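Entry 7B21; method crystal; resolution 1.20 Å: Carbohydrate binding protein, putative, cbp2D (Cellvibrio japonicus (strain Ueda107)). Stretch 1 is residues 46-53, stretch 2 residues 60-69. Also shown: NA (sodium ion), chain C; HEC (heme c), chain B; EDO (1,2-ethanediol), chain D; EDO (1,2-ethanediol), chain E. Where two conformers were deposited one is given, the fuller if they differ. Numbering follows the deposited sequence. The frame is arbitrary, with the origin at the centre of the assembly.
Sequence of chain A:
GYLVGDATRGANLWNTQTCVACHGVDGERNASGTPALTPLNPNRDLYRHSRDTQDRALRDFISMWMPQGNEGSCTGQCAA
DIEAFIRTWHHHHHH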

ATOM      1  N   LEU A  46      -1.334 -10.956   6.409  1.00 10.69           N
ATOM      2  CA  LEU A  46      -1.841  -9.878   7.287  1.00 10.55           C
ATOM      3  C   LEU A  46      -0.653  -8.996   7.594  1.00  9.32           C
ATOM      4  O   LEU A  46       0.500  -9.437   7.534  1.00 10.87           O
ATOM      5  N   TYR A  47      -0.951  -7.776   7.988  1.00  8.54           N
ATOM      6  CA  TYR A  47       0.050  -6.738   8.228  1.00  8.56           C
ATOM      7  C   TYR A  47      -0.192  -6.165   9.613  1.00  9.16           C
ATOM      8  O   TYR A  47      -1.293  -5.707   9.945  1.00 10.02           O
ATOM      9  N   ARG A  48       0.884  -6.114  10.398  1.00 10.35           N
ATOM     10  CA  ARG A  48       0.829  -5.548  11.759  1.00 10.79           C
ATOM     11  C   ARG A  48       1.851  -4.434  11.845  1.00 10.63           C
ATOM     12  O   ARG A  48       3.040  -4.665  11.977  1.00 11.45           O
ATOM     13  N   HIS A  49       1.385  -3.195  11.806  1.00  9.00           N
ATOM     14  CA  HIS A  49       2.244  -2.022  11.998  1.00  8.98           C
ATOM     15  C   HIS A  49       2.930  -2.156  13.347  1.00  9.44           C
ATOM     16  O   HIS A  49       2.344  -2.690  14.320  1.00 10.15           O
ATOM     17  N   SER A  50       4.146  -1.647  13.432  1.00  9.03           N
ATOM     18  CA  SER A  50       4.907  -1.696  14.705  1.00 10.39           C
ATOM     19  C   SER A  50       4.149  -1.057  15.865  1.00 11.19           C
ATOM     20  O   SER A  50       4.428  -1.415  16.998  1.00 12.04           O
ATOM     21  N   ARG A  51       3.225  -0.151  15.619  1.00 10.49           N
ATOM     22  CA  ARG A  51       2.459   0.525  16.682  1.00 12.12           C
ATOM     23  C   ARG A  51       1.074  -0.079  16.858  1.00 11.86           C
ATOM     24  O   ARG A  51       0.315   0.408  17.703  1.00 13.96           O
ATOM     25  N   ASP A  52       0.718  -1.084  16.079  1.00 10.93           N
ATOM     26  CA  ASP A  52      -0.610  -1.700  16.184  1.00 11.01           C
ATOM     27  C   ASP A  52      -0.583  -2.817  17.225  1.00 12.38           C
ATOM     28  O   ASP A  52       0.454  -3.307  17.592  1.00 15.84           O
ATOM     29  N   THR A  53      -1.775  -3.186  17.610  1.00 13.56           N
ATOM     30  CA  THR A  53      -2.088  -4.184  18.623  1.00 16.36           C
ATOM     31  C   THR A  53      -2.580  -5.466  17.987  1.00 16.27           C
ATOM     32  O   THR A  53      -2.784  -6.433  18.747  1.00 18.92           O
ATOM     33  N   ASP A  60      -6.968  -2.584   5.451  1.00  6.56           N
ATOM     34  CA  ASP A  60      -7.221  -1.939   6.738  1.00  7.29           C
ATOM     35  C   ASP A  60      -5.917  -1.384   7.304  1.00  6.47           C
ATOM     36  O   ASP A  60      -5.941  -0.305   7.904  1.00  7.18           O
ATOM     37  N   PHE A  61      -4.801  -2.063   7.090  1.00  6.29           N
ATOM     38  CA  PHE A  61      -3.486  -1.494   7.441  1.00  6.65           C
ATOM     39  C   PHE A  61      -3.311  -0.157   6.739  1.00  5.99           C
ATOM     40  O   PHE A  61      -2.888   0.819   7.323  1.00  6.40           O
ATOM     41  N   ILE A  62      -3.614  -0.140   5.451  1.00  5.93           N
ATOM     42  CA  ILE A  62      -3.456   1.106   4.657  1.00  6.05           C
ATOM     43  C   ILE A  62      -4.373   2.177   5.218  1.00  6.17           C
ATOM     44  O   ILE A  62      -3.956   3.328   5.454  1.00  6.73           O
ATOM     45  N   SER A  63      -5.638   1.849   5.425  1.00  6.64           N
ATOM     46  CA  SER A  63      -6.581   2.856   5.962  0.50  6.55           C
ATOM     47  C   SER A  63      -6.030   3.438   7.267  1.00  6.64           C
ATOM     48  O   SER A  63      -6.015   4.656   7.417  1.00  7.71           O
ATOM     49  N   MET A  64      -5.627   2.579   8.194  1.00  7.02           N
ATOM     50  CA  MET A  64      -5.198   3.032   9.527  1.00  7.23           C
ATOM     51  C   MET A  64      -3.867   3.785   9.498  1.00  6.66           C
ATOM     52  O   MET A  64      -3.710   4.758  10.248  1.00  7.82           O
ATOM     53  N   TRP A  65      -2.914   3.330   8.699  1.00  6.33           N
ATOM     54  CA  TRP A  65      -1.514   3.668   8.956  1.00  6.42           C
ATOM     55  C   TRP A  65      -0.834   4.397   7.798  1.00  5.89           C
ATOM     56  O   TRP A  65       0.291   4.874   8.019  1.00  6.87           O
ATOM     57  N   MET A  66      -1.417   4.470   6.610  1.00  6.06           N
ATOM     58  CA  MET A  66      -0.668   4.983   5.453  1.00  6.26           C
ATOM     59  C   MET A  66      -1.520   5.976   4.692  1.00  6.47           C
ATOM     60  O   MET A  66      -2.747   5.902   4.672  1.00  7.06           O
ATOM     61  N   PRO A  67      -0.913   6.947   3.994  1.00  6.54           N
ATOM     62  CA  PRO A  67       0.520   7.238   4.030  1.00  6.39           C
ATOM     63  C   PRO A  67       0.926   7.722   5.417  1.00  6.42           C
ATOM     64  O   PRO A  67       0.200   8.463   6.051  1.00  7.09           O
ATOM     65  N   GLN A  68       2.085   7.301   5.863  1.00  6.29           N
ATOM     66  CA  GLN A  68       2.530   7.655   7.207  0.50  6.49           C
ATOM     67  C   GLN A  68       2.779   9.164   7.232  1.00  6.86           C
ATOM     68  O   GLN A  68       3.489   9.708   6.403  1.00  9.22           O
ATOM     69  N   GLY A  69       2.139   9.816   8.182  1.00  6.96           N
ATOM     70  CA  GLY A  69       2.133  11.268   8.325  1.00  7.01           C
ATOM     71  C   GLY A  69       0.851  11.931   7.840  1.00  7.06           C
ATOM     72  O   GLY A  69       0.644  13.104   8.123  1.00  7.50           O
TER

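Stretch 1 has no regular helix or strand. It packs against the end of a helix that begins earlier in the chain and runs to Trp65, and against the loop that follows. No backbone hydrogen bond joins the two stretches; both hydrogen bonds across the contact are between side chains.

His49 lies at the centre. Its CB points toward the helix, and chi1 is t (-169°). This rotamer lays the imidazole flat on Trp65: the ring stacks face-to-face on the six-membered ring of the indole, centroids 4.1 Å apart, planes at 12°. His49 CB sits 3.5 Å from the centroid of the five-membered ring of Trp65, almost on its normal, in a CH-pi contact. The opposite face of the imidazole is covered by the heme propionate carbon CGD. Both ring nitrogens are used. His49 NE2 donates to Gln68 OE1 at 2.9 Å in a nearly linear hydrogen bond. His49 ND1 accepts from Arg51 N, also at 2.9 Å. The proton is therefore on NE2, and the ring orientation is fixed from both ends.

Trp65 also points toward stretch 1, with chi1 m (-61°) and chi2 108°. The indole packs against the type I turn of His49 to Asp52, which is closed by Asp52 N to His49 O at 2.9 Å. At the ring edge, Trp65 NE1 donates to Asp52 OD2 at 3.0 Å. Asp52 is t (-152°), which carries its carboxylate to this edge. Its other oxygen, Asp52 OD1, accepts from Thr53 N at 2.7 Å.

Arg51 leaves the backbone sideways. Its m, t, p course places the guanidinium with Trp65 CZ3 over one face. Arg51 CB lies 3.8 Å from Trp65 CH2. Arg48 points away, extended with chi1, chi2 and chi3 all t. It reaches Asp52 O through weak hydrogen bonds from NE and NH2, while NH1 binds an ethanediol. Its backbone N and O hydrogen-bond the other ethanediol.

Phe61 is t (175°), and its ring lies between stretch 1 and the heme. Tyr47 CB is 3.5 Å from Phe61 CD2. The backbone N of His49 meets the ring edge, 3.6 Å from Phe61 CE2. On the heme side, Phe61 CE1 is 3.3 Å from heme C2A. Tyr47, chi1 m (-70°), starts toward the helix, but its end leads away; the edge of its ring faces the Phe61 ring, planes at 60°. Tyr47 CD2 lies 3.4 Å from the heme propionate oxygen O1A.

Met66 is m, m, with chi3 between wells at 141°. Its CB points sideways, but Met66 SD binds the heme iron FE at 2.3 Å and Met66 CE comes 4.0 Å from His49 CD2. The backbone oxygens of Ile62, Ser63 and Met66 bind the sodium, with further ligands elsewhere in the structure. Gln68, t, t, points toward stretch 1 and supplies the acceptor for His49. Ser50, p, makes no contact with stretch 2; Ser50 OG donates to the heme propionate oxygen O2D at 2.7 Å.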

ATOM      1  CB  LEU A  46      -2.397 -10.441   8.598  1.00 13.44           C
ATOM      2  CG  LEU A  46      -3.607 -11.338   8.458  1.00 14.76           C
ATOM      3  CD1 LEU A  46      -3.862 -12.077   9.764  1.00 19.68           C
ATOM      4  CD2 LEU A  46      -4.819 -10.518   8.124  1.00 18.14           C
ATOM      5  CB  TYR A  47      -0.049  -5.648   7.159  1.00  8.01           C
ATOM      6  CG  TYR A  47       0.410  -6.122   5.812  1.00  7.87           C
ATOM      7  CD1 TYR A  47      -0.405  -6.852   4.971  1.00  7.88           C
ATOM      8  CD2 TYR A  47       1.703  -5.888   5.395  1.00  8.05           C
ATOM      9  CE1 TYR A  47       0.066  -7.356   3.764  1.00  7.50           C
ATOM     10  CE2 TYR A  47       2.177  -6.360   4.193  1.00  7.64           C
ATOM     11  CZ  TYR A  47       1.374  -7.119   3.373  1.00  7.23           C
ATOM     12  OH  TYR A  47       1.833  -7.664   2.209  1.00  8.37           O
ATOM     13  CB  ARG A  48       1.063  -6.579  12.863  1.00 11.70           C
ATOM     14  CG  ARG A  48       0.827  -6.001  14.251  1.00 11.75           C
ATOM     15  CD  ARG A  48       0.958  -7.079  15.306  1.00 15.69           C
ATOM     16  NE  ARG A  48       0.947  -6.483  16.627  1.00 15.75           N
ATOM     17  CZ  ARG A  48       0.564  -7.059  17.742  1.00 17.54           C
ATOM     18  NH1 ARG A  48       0.115  -8.301  17.739  1.00 20.26           N
ATOM     19  NH2 ARG A  48       0.669  -6.388  18.870  1.00 23.43           N
ATOM     20  CB  HIS A  49       1.386  -0.760  11.950  1.00  9.24           C
ATOM     21  CG  HIS A  49       2.154   0.511  11.876  1.00  9.18           C
ATOM     22  ND1 HIS A  49       2.740   1.075  12.992  1.00 10.74           N
ATOM     23  CD2 HIS A  49       2.421   1.326  10.824  1.00  8.93           C
ATOM     24  CE1 HIS A  49       3.304   2.220  12.620  1.00 10.94           C
ATOM     25  NE2 HIS A  49       3.141   2.397  11.287  1.00 10.09           N
ATOM     26  CB  SER A  50       6.252  -1.077  14.546  1.00 10.84           C
ATOM     27  OG  SER A  50       6.179   0.301  14.263  1.00 11.70           O
ATOM     28  CB  ARG A  51       2.326   2.013  16.382  1.00 13.66           C
ATOM     29  CG  ARG A  51       3.634   2.800  16.351  1.00 17.79           C
ATOM     30  CD  ARG A  51       3.354   4.287  15.974  1.00 25.60           C
ATOM     31  NE  ARG A  51       2.227   4.937  16.688  1.00 33.75           N
ATOM     32  CZ  ARG A  51       1.465   5.971  16.278  1.00 32.24           C
ATOM     33  NH1 ARG A  51       1.703   6.638  15.158  1.00 34.21           N
ATOM     34  NH2 ARG A  51       0.497   6.403  17.072  1.00 39.64           N
ATOM     35  CB  ASP A  52      -1.089  -2.182  14.827  1.00  9.80           C
ATOM     36  CG  ASP A  52      -2.597  -2.209  14.628  1.00  9.89           C
ATOM     37  OD1 ASP A  52      -3.354  -2.196  15.602  1.00 12.20           O
ATOM     38  OD2 ASP A  52      -3.001  -2.232  13.440  1.00  9.60           O
ATOM     39  CB  THR A  53      -3.162  -3.684  19.595  1.00 21.00           C
ATOM     40  OG1 THR A  53      -4.309  -3.328  18.818  1.00 25.06           O
ATOM     41  CG2 THR A  53      -2.680  -2.481  20.374  1.00 27.26           C
ATOM     42  CB  ASP A  60      -7.883  -2.906   7.701  1.00  7.65           C
ATOM     43  CG  ASP A  60      -9.261  -3.307   7.225  1.00  8.93           C
ATOM     44  OD1 ASP A  60      -9.945  -2.519   6.565  1.00 10.23           O
ATOM     45  OD2 ASP A  60      -9.648  -4.475   7.494  1.00 12.18           O
ATOM     46  CB  PHE A  61      -2.403  -2.497   7.042  1.00  6.88           C
ATOM     47  CG  PHE A  61      -0.994  -1.956   7.248  1.00  6.59           C
ATOM     48  CD1 PHE A  61      -0.415  -1.082   6.335  1.00  6.68           C
ATOM     49  CD2 PHE A  61      -0.241  -2.354   8.334  1.00  7.39           C
ATOM     50  CE1 PHE A  61       0.865  -0.600   6.540  1.00  6.93           C
ATOM     51  CE2 PHE A  61       1.060  -1.919   8.502  1.00  7.94           C
ATOM     52  CZ  PHE A  61       1.602  -1.024   7.599  1.00  7.34           C
ATOM     53  CB  ILE A  62      -3.682   0.854   3.165  1.00  6.01           C
ATOM     54  CG1 ILE A  62      -2.602  -0.079   2.602  1.00  6.63           C
ATOM     55  CG2 ILE A  62      -3.767   2.163   2.398  1.00  6.68           C
ATOM     56  CD1 ILE A  62      -2.908  -0.618   1.232  1.00  6.94           C
ATOM     57  CB  SER A  63      -7.953   2.280   6.176  0.50  5.88           C
ATOM     58  OG  SER A  63      -8.571   2.027   4.935  0.50  5.45           O
ATOM     59  CB  MET A  64      -5.032   1.810  10.414  1.00  8.22           C
ATOM     60  CG  MET A  64      -6.314   1.133  10.799  1.00  8.87           C
ATOM     61  SD  MET A  64      -6.042  -0.360  11.804  0.87  9.47           S
ATOM     62  CE  MET A  64      -5.476   0.408  13.330  1.00 11.07           C
ATOM     63  CB  TRP A  65      -0.692   2.432   9.327  1.00  7.27           C
ATOM     64  CG  TRP A  65      -1.152   1.743  10.561  1.00  6.97           C
ATOM     65  CD1 TRP A  65      -1.788   0.539  10.629  1.00  7.13           C
ATOM     66  CD2 TRP A  65      -1.034   2.208  11.918  1.00  7.84           C
ATOM     67  NE1 TRP A  65      -2.059   0.217  11.941  1.00  8.18           N
ATOM     68  CE2 TRP A  65      -1.607   1.217  12.743  1.00  8.46           C
ATOM     69  CE3 TRP A  65      -0.408   3.320  12.488  1.00  9.37           C
ATOM     70  CZ2 TRP A  65      -1.629   1.337  14.124  1.00 10.16           C
ATOM     71  CZ3 TRP A  65      -0.399   3.397  13.859  1.00 10.93           C
ATOM     72  CH2 TRP A  65      -1.020   2.436  14.665  1.00 11.13           C
ATOM     73  CB  MET A  66      -0.229   3.833   4.553  1.00  6.13           C
ATOM     74  CG  MET A  66       0.748   2.874   5.225  1.00  5.71           C
ATOM     75  SD  MET A  66       2.380   3.594   5.539  1.00  6.04           S
ATOM     76  CE  MET A  66       2.725   2.890   7.136  1.00  6.36           C
ATOM     77  CB  PRO A  67       0.688   8.351   2.982  1.00  7.01           C
ATOM     78  CG  PRO A  67      -0.656   9.070   2.987  1.00  7.77           C
ATOM     79  CD  PRO A  67      -1.649   7.955   3.240  1.00  7.43           C
ATOM     80  CB  GLN A  68       3.721   6.764   7.555  0.50  7.03           C
ATOM     81  CG  GLN A  68       4.126   6.917   9.006  0.50  7.24           C
ATOM     82  CD  GLN A  68       4.764   5.690   9.611  0.50  8.15           C
ATOM     83  OE1 GLN A  68       4.186   4.591   9.709  0.50  8.50           O
ATOM     84  NE2 GLN A  68       5.978   5.888  10.124  0.50 10.29           N
TER
HETATM   85 NA    NA C 102      -4.830   5.577   5.494  1.00  7.94          NA
HETATM   86 FE   HEC B 101       3.946   2.813   3.996  1.00  5.78          FE
HETATM   87  CHA HEC B 101       4.904   0.243   6.007  1.00  6.14           C
HETATM   88  CHB HEC B 101       1.727   0.788   2.440  1.00  5.60           C
HETATM   89  CHC HEC B 101       2.838   5.467   2.192  1.00  5.98           C
HETATM   90  CHD HEC B 101       6.402   4.742   5.322  1.00  5.95           C
HETATM   91  NA  HEC B 101       3.435   0.918   4.179  1.00  6.27           N
HETATM   92  C1A HEC B 101       3.999  -0.040   5.003  1.00  5.76           C
HETATM   93  C2A HEC B 101       3.492  -1.338   4.697  1.00  6.01           C
HETATM   94  C3A HEC B 101       2.574  -1.185   3.734  1.00  5.82           C
HETATM   95  C4A HEC B 101       2.549   0.225   3.392  1.00  5.75           C
HETATM   96  CMA HEC B 101       1.677  -2.216   3.123  1.00  6.68           C
HETATM   97  CAA HEC B 101       3.912  -2.634   5.355  1.00  6.69           C
HETATM   98  CBA HEC B 101       5.111  -3.262   4.607  1.00  7.79           C
HETATM   99  CGA HEC B 101       5.543  -4.603   5.067  1.00  7.54           C
HETATM  100  O1A HEC B 101       4.932  -5.186   5.971  1.00  8.74           O
HETATM  101  O2A HEC B 101       6.528  -5.124   4.440  1.00  8.32           O
HETATM  102  NB  HEC B 101       2.527   3.083   2.601  1.00  5.27           N
HETATM  103  C1B HEC B 101       1.705   2.121   2.079  1.00  5.64           C
HETATM  104  C2B HEC B 101       0.807   2.697   1.128  1.00  5.52           C
HETATM  105  C3B HEC B 101       1.062   4.038   1.085  1.00  5.62           C
HETATM  106  C4B HEC B 101       2.205   4.248   1.997  1.00  5.73           C
HETATM  107  CMB HEC B 101      -0.230   1.965   0.342  1.00  6.15           C
HETATM  108  CAB HEC B 101       0.358   5.100   0.322  1.00  6.18           C
HETATM  109  CBB HEC B 101      -1.105   5.228   0.648  1.00  7.12           C
HETATM  110  NC  HEC B 101       4.493   4.710   3.792  1.00  5.93           N
HETATM  111  C1C HEC B 101       3.960   5.655   2.972  1.00  5.75           C
HETATM  112  C2C HEC B 101       4.717   6.867   3.005  1.00  6.07           C
HETATM  113  C3C HEC B 101       5.786   6.642   3.823  1.00  6.04           C
HETATM  114  C4C HEC B 101       5.626   5.321   4.351  1.00  5.79           C
HETATM  115  CMC HEC B 101       4.412   8.081   2.168  1.00  7.16           C
HETATM  116  CAC HEC B 101       6.956   7.528   4.105  1.00  6.51           C
HETATM  117  CBC HEC B 101       6.678   8.888   4.593  1.00  8.15           C
HETATM  118  ND  HEC B 101       5.312   2.569   5.439  1.00  5.80           N
HETATM  119  C1D HEC B 101       6.214   3.488   5.876  1.00  5.75           C
HETATM  120  C2D HEC B 101       6.934   2.980   7.034  1.00  6.92           C
HETATM  121  C3D HEC B 101       6.479   1.747   7.275  1.00  6.66           C
HETATM  122  C4D HEC B 101       5.489   1.459   6.230  1.00  6.29           C
HETATM  123  CMD HEC B 101       7.992   3.735   7.782  1.00  8.09           C
HETATM  124  CAD HEC B 101       6.771   0.865   8.443  1.00  7.40           C
HETATM  125  CBD HEC B 101       5.629   1.068   9.520  1.00  7.83           C
HETATM  126  CGD HEC B 101       5.889   0.376  10.822  1.00  8.78           C
HETATM  127  O1D HEC B 101       5.452  -0.789  11.004  1.00  8.88           O
HETATM  128  O2D HEC B 101       6.554   1.007  11.699  1.00 11.36           O
HETATM  129  C1  EDO D 103       4.709  -7.852  11.116  1.00 16.29           C
HETATM  130  O1  EDO D 103       5.105  -6.507  11.230  1.00 17.51           O
HETATM  131  C2  EDO D 103       4.209  -8.139   9.750  1.00 15.91           C
HETATM  132  O2  EDO D 103       3.217  -7.244   9.335  1.00 14.85           O
HETATM  133  C1  EDO E 104       0.883 -12.511  14.729  1.00 34.65           C
HETATM  134  O1  EDO E 104      -0.379 -13.122  14.760  1.00 44.31           O
HETATM  135  C2  EDO E 104       1.030 -11.458  15.767  1.00 25.38           C
HETATM  136  O2  EDO E 104       0.068 -10.421  15.748  1.00 22.88           O